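Local coordinates for protein CEP104 (Gallus gallus, PDB 5JO8) that is a centriolar protein whose TOG domain probably binds tubulin, consistent with a role in microtubule interaction at the centriole, at residues 40-50 / 82-93; 107-115 / 157-167. One frame throughout, in Å; residues are numbered along the deposited sequence. Where two conformers were deposited one is given.

Interaction 1 of 2, residues 40-50 / 82-93; sequences VFGEALVSGAY and NMLRAAIFLVRR
The guanidinium of R93 lies flat on one face of the Y50 ring, the two planes 11° apart and R93 CZ 3.6 Å from the ring centroid, almost straight above it. This is both a stack and a cation-pi contact, and arginine suits it because its flat, delocalised charge can lie on an aromatic face while its N-H groups stay available at its rim. R93 NH1 donates to A49 O at 3.2 Å, approaching from above the carbonyl plane, and a water donates to A49 O as well and weakly accepts from R93 NH2. A bend at chi3 (67°) turns the end of the R93 chain so that the guanidinium comes flat against the ring. At the Y50 edge, the hydroxyl OH meets the rim of F89, 3.4 Å from CE1, near the planes of both rings; it is hydrogen-bonded to E33.

The F41 ring is a knob in a hole made by M83, A86, A87 and L90. Its edge is turned to the helix backbone, with CE2 3.7 Å from A87 N, and CE2 also touches A86 CB at 3.5 Å. Alanines suit this floor, since their short side chains let a large ring come down close to the helix. V40 CG1 covers one F41 face and reaches M83 CG at 3.8 Å, while L90 sends CD1 to L45 CD2 and CD2 to A49 CB. Between helix 35-41 and helix 43-49 the chain turns at G42, whose phi of 91° would press a CB against the preceding carbonyl O; both helices contact helix 77-94.

Helix 54-69 closes the F41 pocket with V64 and L68. The far side of helix 77-94 packs against helices 100-121 and 125-142, the layered helical stacking of a TOG domain.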
loop_
_atom_site.group_PDB
_atom_site.type_symbol
_atom_site.label_atom_id
_atom_site.label_comp_id
_atom_site.label_asym_id
_atom_site.label_seq_id
_atom_site.Cartn_x
_atom_site.Cartn_y
_atom_site.Cartn_z
ATOM N N VAL A 40 9.556 -23.924 6.431
ATOM C CA VAL A 40 8.819 -24.127 5.194
ATOM C C VAL A 40 9.749 -24.284 3.997
ATOM O O VAL A 40 9.542 -25.159 3.151
ATOM C CB VAL A 40 7.824 -22.962 4.958
ATOM C CG1 VAL A 40 7.200 -23.048 3.574
ATOM C CG2 VAL A 40 6.756 -22.955 6.031
ATOM N N PHE A 41 10.764 -23.424 3.914
ATOM C CA PHE A 41 11.598 -23.365 2.715
ATOM C C PHE A 41 13.003 -23.942 2.845
ATOM O O PHE A 41 13.690 -24.124 1.844
ATOM C CB PHE A 41 11.715 -21.920 2.234
ATOM C CG PHE A 41 10.410 -21.312 1.858
ATOM C CD1 PHE A 41 9.654 -21.844 0.826
ATOM C CD2 PHE A 41 9.936 -20.198 2.529
ATOM C CE1 PHE A 41 8.443 -21.275 0.471
ATOM C CE2 PHE A 41 8.727 -19.633 2.180
ATOM C CZ PHE A 41 7.980 -20.168 1.159
ATOM N N GLY A 42 13.440 -24.188 4.071
ATOM C CA GLY A 42 14.800 -24.631 4.295
ATOM C C GLY A 42 15.743 -23.473 4.531
ATOM O O GLY A 42 15.503 -22.346 4.078
ATOM N N GLU A 43 16.827 -23.743 5.247
ATOM C CA GLU A 43 17.749 -22.687 5.624
ATOM C C GLU A 43 18.517 -22.119 4.431
ATOM O O GLU A 43 18.833 -20.925 4.409
ATOM C CB GLU A 43 18.706 -23.155 6.728
ATOM C CG GLU A 43 19.662 -22.071 7.198
ATOM C CD GLU A 43 20.418 -22.448 8.452
ATOM O OE1 GLU A 43 20.064 -23.467 9.079
ATOM O OE2 GLU A 43 21.365 -21.713 8.807
ATOM N N ALA A 44 18.800 -22.954 3.432
ATOM C CA ALA A 44 19.565 -22.508 2.267
ATOM C C ALA A 44 18.851 -21.376 1.525
ATOM O O ALA A 44 19.455 -20.343 1.212
ATOM C CB ALA A 44 19.845 -23.676 1.322
ATOM N N LEU A 45 17.560 -21.566 1.265
ATOM C CA LEU A 45 16.775 -20.544 0.589
ATOM C C LEU A 45 16.715 -19.271 1.424
ATOM O O LEU A 45 16.900 -18.174 0.895
ATOM C CB LEU A 45 15.361 -21.046 0.272
ATOM C CG LEU A 45 14.465 -20.104 -0.542
ATOM C CD1 LEU A 45 13.487 -20.914 -1.387
ATOM C CD2 LEU A 45 13.705 -19.132 0.371
ATOM N N VAL A 46 16.420 -19.409 2.713
ATOM C CA VAL A 46 16.296 -18.233 3.574
ATOM C C VAL A 46 17.624 -17.489 3.678
ATOM O O VAL A 46 17.663 -16.255 3.650
ATOM C CB VAL A 46 15.704 -18.599 4.953
ATOM C CG1 VAL A 46 15.746 -17.407 5.900
ATOM C CG2 VAL A 46 14.280 -19.097 4.794
ATOM N N SER A 47 18.721 -18.238 3.773
ATOM C CA SER A 47 20.040 -17.618 3.764
ATOM C C SER A 47 20.240 -16.797 2.496
ATOM O O SER A 47 20.836 -15.714 2.537
ATOM C CB SER A 47 21.138 -18.681 3.894
ATOM O OG SER A 47 21.043 -19.336 5.151
ATOM N N GLY A 48 19.750 -17.308 1.367
ATOM C CA GLY A 48 19.782 -16.545 0.128
ATOM C C GLY A 48 18.992 -15.249 0.234
ATOM O O GLY A 48 19.472 -14.183 -0.153
ATOM N N ALA A 49 17.779 -15.331 0.769
ATOM C CA ALA A 49 16.934 -14.143 0.941
ATOM C C ALA A 49 17.577 -13.072 1.832
ATOM O O ALA A 49 17.328 -11.875 1.660
ATOM C CB ALA A 49 15.561 -14.538 1.491
ATOM N N TYR A 50 18.397 -13.501 2.788
ATOM C CA TYR A 50 19.050 -12.576 3.715
ATOM C C TYR A 50 20.444 -12.170 3.247
ATOM O O TYR A 50 21.122 -11.396 3.926
ATOM C CB TYR A 50 19.166 -13.198 5.111
ATOM C CG TYR A 50 17.936 -13.084 5.990
ATOM C CD1 TYR A 50 16.781 -13.793 5.703
ATOM C CD2 TYR A 50 17.947 -12.297 7.134
ATOM C CE1 TYR A 50 15.666 -13.702 6.513
ATOM C CE2 TYR A 50 16.837 -12.194 7.946
ATOM C CZ TYR A 50 15.697 -12.898 7.633
ATOM O OH TYR A 50 14.578 -12.812 8.435
ATOM N N ASN A 82 0.746 -22.223 5.950
ATOM C CA ASN A 82 2.065 -21.962 6.516
ATOM C C ASN A 82 3.036 -21.488 5.439
ATOM O O ASN A 82 3.873 -20.619 5.681
ATOM C CB ASN A 82 2.617 -23.207 7.210
ATOM C CG ASN A 82 1.823 -23.583 8.432
ATOM O OD1 ASN A 82 1.133 -22.746 9.018
ATOM N ND2 ASN A 82 1.915 -24.846 8.829
ATOM N N MET A 83 2.925 -22.066 4.253
ATOM C CA MET A 83 3.785 -21.664 3.155
ATOM C C MET A 83 3.493 -20.233 2.720
ATOM O O MET A 83 4.417 -19.475 2.439
ATOM C CB MET A 83 3.625 -22.615 1.980
ATOM C CG MET A 83 4.636 -22.381 0.894
ATOM S SD MET A 83 4.564 -23.679 -0.351
ATOM C CE MET A 83 4.869 -25.128 0.652
ATOM N N LEU A 84 2.213 -19.874 2.658
ATOM C CA LEU A 84 1.832 -18.504 2.331
ATOM C C LEU A 84 2.403 -17.565 3.374
ATOM O O LEU A 84 2.954 -16.517 3.035
ATOM C CB LEU A 84 0.310 -18.347 2.269
ATOM C CG LEU A 84 -0.217 -16.923 2.028
ATOM C CD1 LEU A 84 -1.542 -16.969 1.309
ATOM C CD2 LEU A 84 -0.351 -16.100 3.316
ATOM N N ARG A 85 2.234 -17.898 4.649
ATOM C CA ARG A 85 2.696 -17.000 5.690
ATOM C C ARG A 85 4.211 -16.827 5.633
ATOM O O ARG A 85 4.724 -15.720 5.795
ATOM C CB ARG A 85 2.248 -17.499 7.065
ATOM C CG ARG A 85 0.742 -17.694 7.182
ATOM C CD ARG A 85 -0.005 -16.374 7.171
ATOM N NE ARG A 85 -1.446 -16.525 7.402
ATOM C CZ ARG A 85 -2.068 -16.215 8.535
ATOM N NH1 ARG A 85 -1.385 -15.733 9.565
ATOM N NH2 ARG A 85 -3.380 -16.385 8.638
ATOM N N ALA A 86 4.932 -17.905 5.364
ATOM C CA ALA A 86 6.380 -17.827 5.266
ATOM C C ALA A 86 6.803 -16.996 4.049
ATOM O O ALA A 86 7.775 -16.238 4.108
ATOM C CB ALA A 86 6.988 -19.226 5.200
ATOM N N ALA A 87 6.081 -17.154 2.946
ATOM C CA ALA A 87 6.388 -16.389 1.737
ATOM C C ALA A 87 6.160 -14.896 1.970
ATOM O O ALA A 87 6.969 -14.076 1.546
ATOM C CB ALA A 87 5.546 -16.886 0.562
ATOM N N ILE A 88 5.069 -14.561 2.657
ATOM C CA ILE A 88 4.746 -13.171 2.970
ATOM C C ILE A 88 5.791 -12.568 3.908
ATOM O O ILE A 88 6.153 -11.398 3.771
ATOM C CB ILE A 88 3.286 -13.014 3.479
ATOM C CG1 ILE A 88 2.275 -13.279 2.353
ATOM C CG2 ILE A 88 3.046 -11.655 4.130
ATOM C CD1 ILE A 88 2.304 -12.273 1.171
ATOM N N PHE A 89 6.292 -13.359 4.848
ATOM C CA PHE A 89 7.389 -12.930 5.708
ATOM C C PHE A 89 8.582 -12.467 4.856
ATOM O O PHE A 89 9.168 -11.402 5.102
ATOM C CB PHE A 89 7.805 -14.079 6.659
ATOM C CG PHE A 89 9.016 -13.767 7.497
ATOM C CD1 PHE A 89 10.291 -14.054 7.039
ATOM C CD2 PHE A 89 8.879 -13.170 8.744
ATOM C CE1 PHE A 89 11.409 -13.742 7.798
ATOM C CE2 PHE A 89 10.001 -12.869 9.515
ATOM C CZ PHE A 89 11.266 -13.157 9.030
ATOM N N LEU A 90 8.934 -13.257 3.844
ATOM C CA LEU A 90 10.053 -12.911 2.970
ATOM C C LEU A 90 9.718 -11.725 2.061
ATOM O O LEU A 90 10.571 -10.876 1.818
ATOM C CB LEU A 90 10.510 -14.129 2.155
ATOM C CG LEU A 90 11.060 -15.264 3.028
ATOM C CD1 LEU A 90 11.394 -16.478 2.164
ATOM C CD2 LEU A 90 12.292 -14.829 3.821
ATOM N N VAL A 91 8.478 -11.664 1.576
ATOM C CA VAL A 91 8.012 -10.532 0.770
ATOM C C VAL A 91 8.137 -9.233 1.549
ATOM O O VAL A 91 8.597 -8.223 1.013
ATOM C CB VAL A 91 6.565 -10.738 0.298
ATOM C CG1 VAL A 91 5.990 -9.443 -0.286
ATOM C CG2 VAL A 91 6.499 -11.833 -0.739
ATOM N N ARG A 92 7.709 -9.253 2.804
ATOM C CA ARG A 92 7.681 -8.054 3.633
ATOM C C ARG A 92 9.087 -7.475 3.778
ATOM O O ARG A 92 9.281 -6.257 3.720
ATOM C CB ARG A 92 7.089 -8.397 4.999
ATOM C CG ARG A 92 6.854 -7.208 5.921
ATOM C CD ARG A 92 6.308 -7.685 7.265
ATOM N NE ARG A 92 5.823 -6.588 8.095
ATOM C CZ ARG A 92 5.237 -6.759 9.275
ATOM N NH1 ARG A 92 4.820 -5.707 9.967
ATOM N NH2 ARG A 92 5.067 -7.982 9.763
ATOM N N ARG A 93 10.068 -8.357 3.951
ATOM C CA ARG A 93 11.469 -7.948 4.013
ATOM C C ARG A 93 11.941 -7.342 2.700
ATOM O O ARG A 93 12.594 -6.291 2.684
ATOM C CB ARG A 93 12.365 -9.159 4.315
ATOM C CG ARG A 93 12.210 -9.749 5.697
ATOM C CD ARG A 93 13.332 -10.761 5.962
ATOM N NE ARG A 93 14.646 -10.110 6.038
ATOM C CZ ARG A 93 15.562 -10.105 5.072
ATOM N NH1 ARG A 93 15.343 -10.733 3.920
ATOM N NH2 ARG A 93 16.714 -9.472 5.259
HETATM O O HOH W 1 17.066 -8.983 2.511
#

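Interaction 2 of 2, residues 107-115 / 157-167; sequences LKLLKMIIT and FIQEMALWSEV
K111 and T115, one turn apart on helix 100-121, meet the W164 indole with aliphatic carbon. The extended K111 chain crosses the benzo end of the indole, CG 3.4 Å from W164 CZ2, while T115 CG2 sits over a face in a CH-pi contact, 4.0 Å from the centroid of the six-membered ring. I114 CG2 adds W164 CE3 and, at 3.6 Å, V167 CG2. A turn or two earlier, the flat F157 ring takes a leucine methyl on its face, L107 CD2 making a CH-pi contact 5° off the ring normal, and L110 CD2 reaches F157 CE2 at 3.8 Å.

Behind this shell, tryptophan suits its place because the broad indole offers one face to the T115 methyl and the other to its own main chain, at E160 O and M161 CA. T115 OG1 donates to K111 O at 2.7 Å, with OG1 between the backbone N and carbonyl carbon (chi1 68°), which places CG2 over the indole. An alanine in place of W164 would probably open a gap between the segments and leave the K111 chain and T115 methyl without support.

No direct hydrogen bond joins the segments; a water donating to both I114 O and E166 OE1 bridges them. The contact rests on shape and dispersion, lysine and threonine lending carbon to an aromatic surface while keeping polar ends.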
loop_
_atom_site.group_PDB
_atom_site.type_symbol
_atom_site.label_atom_id
_atom_site.label_comp_id
_atom_site.label_asym_id
_atom_site.label_seq_id
_atom_site.Cartn_x
_atom_site.Cartn_y
_atom_site.Cartn_z
ATOM N N LEU A 107 7.436 -8.124 -5.609
ATOM C CA LEU A 107 6.123 -7.747 -6.119
ATOM C C LEU A 107 5.513 -8.868 -6.950
ATOM O O LEU A 107 4.308 -9.112 -6.867
ATOM C CB LEU A 107 6.206 -6.488 -6.982
ATOM C CG LEU A 107 6.724 -5.221 -6.313
ATOM C CD1 LEU A 107 6.635 -4.052 -7.296
ATOM C CD2 LEU A 107 5.965 -4.903 -5.039
ATOM N N LYS A 108 6.333 -9.528 -7.764
ATOM C CA LYS A 108 5.880 -10.648 -8.575
ATOM C C LYS A 108 5.327 -11.737 -7.659
ATOM O O LYS A 108 4.272 -12.309 -7.916
ATOM C CB LYS A 108 7.043 -11.207 -9.402
ATOM C CG LYS A 108 6.715 -12.423 -10.239
ATOM C CD LYS A 108 7.993 -12.976 -10.856
ATOM C CE LYS A 108 7.799 -14.354 -11.468
ATOM N NZ LYS A 108 7.013 -14.330 -12.739
ATOM N N LEU A 109 6.051 -12.012 -6.586
ATOM C CA LEU A 109 5.660 -13.050 -5.651
ATOM C C LEU A 109 4.374 -12.653 -4.932
ATOM O O LEU A 109 3.448 -13.460 -4.832
ATOM C CB LEU A 109 6.788 -13.275 -4.646
ATOM C CG LEU A 109 6.540 -14.236 -3.488
ATOM C CD1 LEU A 109 6.013 -15.584 -3.991
ATOM C CD2 LEU A 109 7.840 -14.396 -2.708
ATOM N N LEU A 110 4.314 -11.411 -4.445
ATOM C CA LEU A 110 3.128 -10.926 -3.745
ATOM C C LEU A 110 1.881 -10.975 -4.620
ATOM O O LEU A 110 0.828 -11.474 -4.200
ATOM C CB LEU A 110 3.356 -9.505 -3.243
ATOM C CG LEU A 110 2.178 -8.835 -2.546
ATOM C CD1 LEU A 110 1.756 -9.718 -1.365
ATOM C CD2 LEU A 110 2.586 -7.466 -2.062
ATOM N N LYS A 111 1.999 -10.488 -5.853
ATOM C CA LYS A 111 0.865 -10.508 -6.764
ATOM C C LYS A 111 0.398 -11.934 -7.058
ATOM O O LYS A 111 -0.806 -12.209 -7.112
ATOM C CB LYS A 111 1.209 -9.766 -8.067
ATOM C CG LYS A 111 0.050 -9.717 -9.038
ATOM C CD LYS A 111 0.349 -8.891 -10.286
ATOM C CE LYS A 111 -0.827 -8.993 -11.234
ATOM N NZ LYS A 111 -0.545 -8.341 -12.543
ATOM N N MET A 112 1.348 -12.840 -7.253
ATOM C CA MET A 112 1.027 -14.241 -7.484
ATOM C C MET A 112 0.291 -14.855 -6.284
ATOM O O MET A 112 -0.662 -15.621 -6.457
ATOM C CB MET A 112 2.306 -15.029 -7.780
ATOM C CG MET A 112 2.095 -16.528 -8.004
ATOM S SD MET A 112 1.924 -17.547 -6.529
ATOM C CE MET A 112 3.582 -17.481 -5.860
ATOM N N ILE A 113 0.737 -14.550 -5.072
ATOM C CA ILE A 113 0.110 -15.158 -3.896
ATOM C C ILE A 113 -1.345 -14.727 -3.822
ATOM O O ILE A 113 -2.245 -15.549 -3.619
ATOM C CB ILE A 113 0.866 -14.797 -2.615
ATOM C CG1 ILE A 113 2.213 -15.507 -2.584
ATOM C CG2 ILE A 113 0.071 -15.229 -1.392
ATOM C CD1 ILE A 113 3.182 -14.931 -1.595
ATOM N N ILE A 114 -1.579 -13.440 -4.012
ATOM C CA ILE A 114 -2.920 -12.879 -3.897
ATOM C C ILE A 114 -3.850 -13.291 -5.042
ATOM O O ILE A 114 -4.996 -13.666 -4.832
ATOM C CB ILE A 114 -2.840 -11.350 -3.763
ATOM C CG1 ILE A 114 -2.259 -10.971 -2.405
ATOM C CG2 ILE A 114 -4.209 -10.711 -3.973
ATOM C CD1 ILE A 114 -1.880 -9.481 -2.330
ATOM N N THR A 115 -3.352 -13.213 -6.271
ATOM C CA THR A 115 -4.223 -13.369 -7.431
ATOM C C THR A 115 -4.290 -14.803 -7.961
ATOM O O THR A 115 -5.202 -15.149 -8.712
ATOM C CB THR A 115 -3.816 -12.420 -8.577
ATOM O OG1 THR A 115 -2.548 -12.826 -9.116
ATOM C CG2 THR A 115 -3.739 -10.965 -8.080
ATOM N N PHE A 157 1.883 -0.019 -8.192
ATOM C CA PHE A 157 1.586 -1.348 -7.658
ATOM C C PHE A 157 0.451 -1.278 -6.646
ATOM O O PHE A 157 -0.442 -2.131 -6.662
ATOM C CB PHE A 157 2.807 -1.997 -7.008
ATOM C CG PHE A 157 2.562 -3.424 -6.584
ATOM C CD1 PHE A 157 2.685 -4.458 -7.499
ATOM C CD2 PHE A 157 2.209 -3.721 -5.281
ATOM C CE1 PHE A 157 2.441 -5.778 -7.114
ATOM C CE2 PHE A 157 1.977 -5.044 -4.898
ATOM C CZ PHE A 157 2.101 -6.060 -5.811
ATOM N N ILE A 158 0.482 -0.274 -5.768
ATOM C CA ILE A 158 -0.588 -0.104 -4.785
ATOM C C ILE A 158 -1.919 0.128 -5.484
ATOM O O ILE A 158 -2.939 -0.451 -5.108
ATOM C CB ILE A 158 -0.270 0.995 -3.757
ATOM C CG1 ILE A 158 0.864 0.564 -2.829
ATOM C CG2 ILE A 158 -1.516 1.330 -2.939
ATOM C CD1 ILE A 158 1.510 1.724 -2.093
ATOM N N GLN A 159 -1.897 0.983 -6.501
ATOM C CA GLN A 159 -3.081 1.278 -7.291
ATOM C C GLN A 159 -3.664 -0.003 -7.908
ATOM O O GLN A 159 -4.875 -0.252 -7.814
ATOM C CB GLN A 159 -2.727 2.324 -8.358
ATOM C CG GLN A 159 -3.893 2.964 -9.077
ATOM C CD GLN A 159 -3.431 3.844 -10.237
ATOM O OE1 GLN A 159 -4.215 4.185 -11.122
ATOM N NE2 GLN A 159 -2.155 4.209 -10.231
ATOM N N GLU A 160 -2.800 -0.836 -8.491
ATOM C CA GLU A 160 -3.232 -2.070 -9.138
ATOM C C GLU A 160 -3.750 -3.062 -8.096
ATOM O O GLU A 160 -4.784 -3.704 -8.306
ATOM C CB GLU A 160 -2.095 -2.692 -9.970
ATOM C CG GLU A 160 -1.698 -1.862 -11.195
ATOM C CD GLU A 160 -0.680 -2.556 -12.079
ATOM O OE1 GLU A 160 0.395 -1.961 -12.318
ATOM O OE2 GLU A 160 -0.957 -3.684 -12.547
ATOM N N MET A 161 -3.048 -3.169 -6.970
ATOM C CA MET A 161 -3.462 -4.092 -5.919
ATOM C C MET A 161 -4.840 -3.738 -5.372
ATOM O O MET A 161 -5.643 -4.625 -5.092
ATOM C CB MET A 161 -2.425 -4.158 -4.796
ATOM C CG MET A 161 -2.812 -5.125 -3.672
ATOM S SD MET A 161 -1.454 -5.448 -2.539
ATOM C CE MET A 161 -1.168 -3.825 -1.824
ATOM N N ALA A 162 -5.123 -2.446 -5.237
ATOM C CA ALA A 162 -6.422 -1.988 -4.740
ATOM C C ALA A 162 -7.588 -2.439 -5.621
ATOM O O ALA A 162 -8.712 -2.639 -5.134
ATOM C CB ALA A 162 -6.425 -0.452 -4.608
ATOM N N LEU A 163 -7.319 -2.619 -6.909
ATOM C CA LEU A 163 -8.369 -2.919 -7.871
ATOM C C LEU A 163 -8.456 -4.398 -8.293
ATOM O O LEU A 163 -9.383 -4.793 -9.012
ATOM C CB LEU A 163 -8.240 -1.963 -9.067
ATOM C CG LEU A 163 -8.450 -0.522 -8.555
ATOM C CD1 LEU A 163 -7.694 0.532 -9.335
ATOM C CD2 LEU A 163 -9.934 -0.198 -8.521
ATOM N N TRP A 164 -7.526 -5.232 -7.819
ATOM C CA TRP A 164 -7.607 -6.664 -8.106
ATOM C C TRP A 164 -8.901 -7.221 -7.547
ATOM O O TRP A 164 -9.325 -6.849 -6.452
ATOM C CB TRP A 164 -6.434 -7.453 -7.524
ATOM C CG TRP A 164 -5.133 -7.139 -8.150
ATOM C CD1 TRP A 164 -4.911 -6.655 -9.418
ATOM C CD2 TRP A 164 -3.856 -7.254 -7.528
ATOM N NE1 TRP A 164 -3.556 -6.468 -9.613
ATOM C CE2 TRP A 164 -2.893 -6.826 -8.465
ATOM C CE3 TRP A 164 -3.428 -7.681 -6.263
ATOM C CZ2 TRP A 164 -1.531 -6.809 -8.175
ATOM C CZ3 TRP A 164 -2.079 -7.660 -5.978
ATOM C CH2 TRP A 164 -1.145 -7.223 -6.933
ATOM N N SER A 165 -9.529 -8.100 -8.321
ATOM C CA SER A 165 -10.813 -8.676 -7.917
ATOM C C SER A 165 -10.751 -9.381 -6.556
ATOM O O SER A 165 -11.748 -9.410 -5.831
ATOM C CB SER A 165 -11.356 -9.622 -8.993
ATOM O OG SER A 165 -10.508 -10.735 -9.157
ATOM N N GLU A 166 -9.591 -9.938 -6.210
ATOM C CA GLU A 166 -9.428 -10.578 -4.898
ATOM C C GLU A 166 -9.325 -9.579 -3.749
ATOM O O GLU A 166 -9.625 -9.917 -2.606
ATOM C CB GLU A 166 -8.190 -11.475 -4.875
ATOM C CG GLU A 166 -8.318 -12.773 -5.685
ATOM C CD GLU A 166 -9.334 -13.747 -5.098
ATOM O OE1 GLU A 166 -9.195 -14.129 -3.917
ATOM O OE2 GLU A 166 -10.270 -14.138 -5.828
ATOM N N VAL A 167 -8.893 -8.360 -4.045
ATOM C CA VAL A 167 -8.560 -7.391 -3.007
ATOM C C VAL A 167 -9.624 -6.319 -2.828
ATOM O O VAL A 167 -9.908 -5.893 -1.708
ATOM C CB VAL A 167 -7.191 -6.746 -3.290
ATOM C CG1 VAL A 167 -6.915 -5.599 -2.322
ATOM C CG2 VAL A 167 -6.082 -7.770 -3.228
HETATM O O HOH W 2 -6.970 -13.846 -2.793
#

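The helix segments run in the same general direction in both, 20° apart in interaction 1 and 6° in interaction 2, and the contacts meet through successive helices of one solenoid-like array: V91, I88, L84 and A87 of 82-93 pack on L109, L110 and I113 of 107-115. Each mixes buried and more accessible residues, but interaction 1 lies near the N-terminal end, its centre about 21 Å from the centre of the chain, against about 10 Å for the centre of interaction 2. Their aromatic chemistry also differs. Interaction 1 adds to its apolar packing round F41 a charged stack with a direct hydrogen bond; interaction 2 covers its rings with aliphatic groups, and its polar link passes through water.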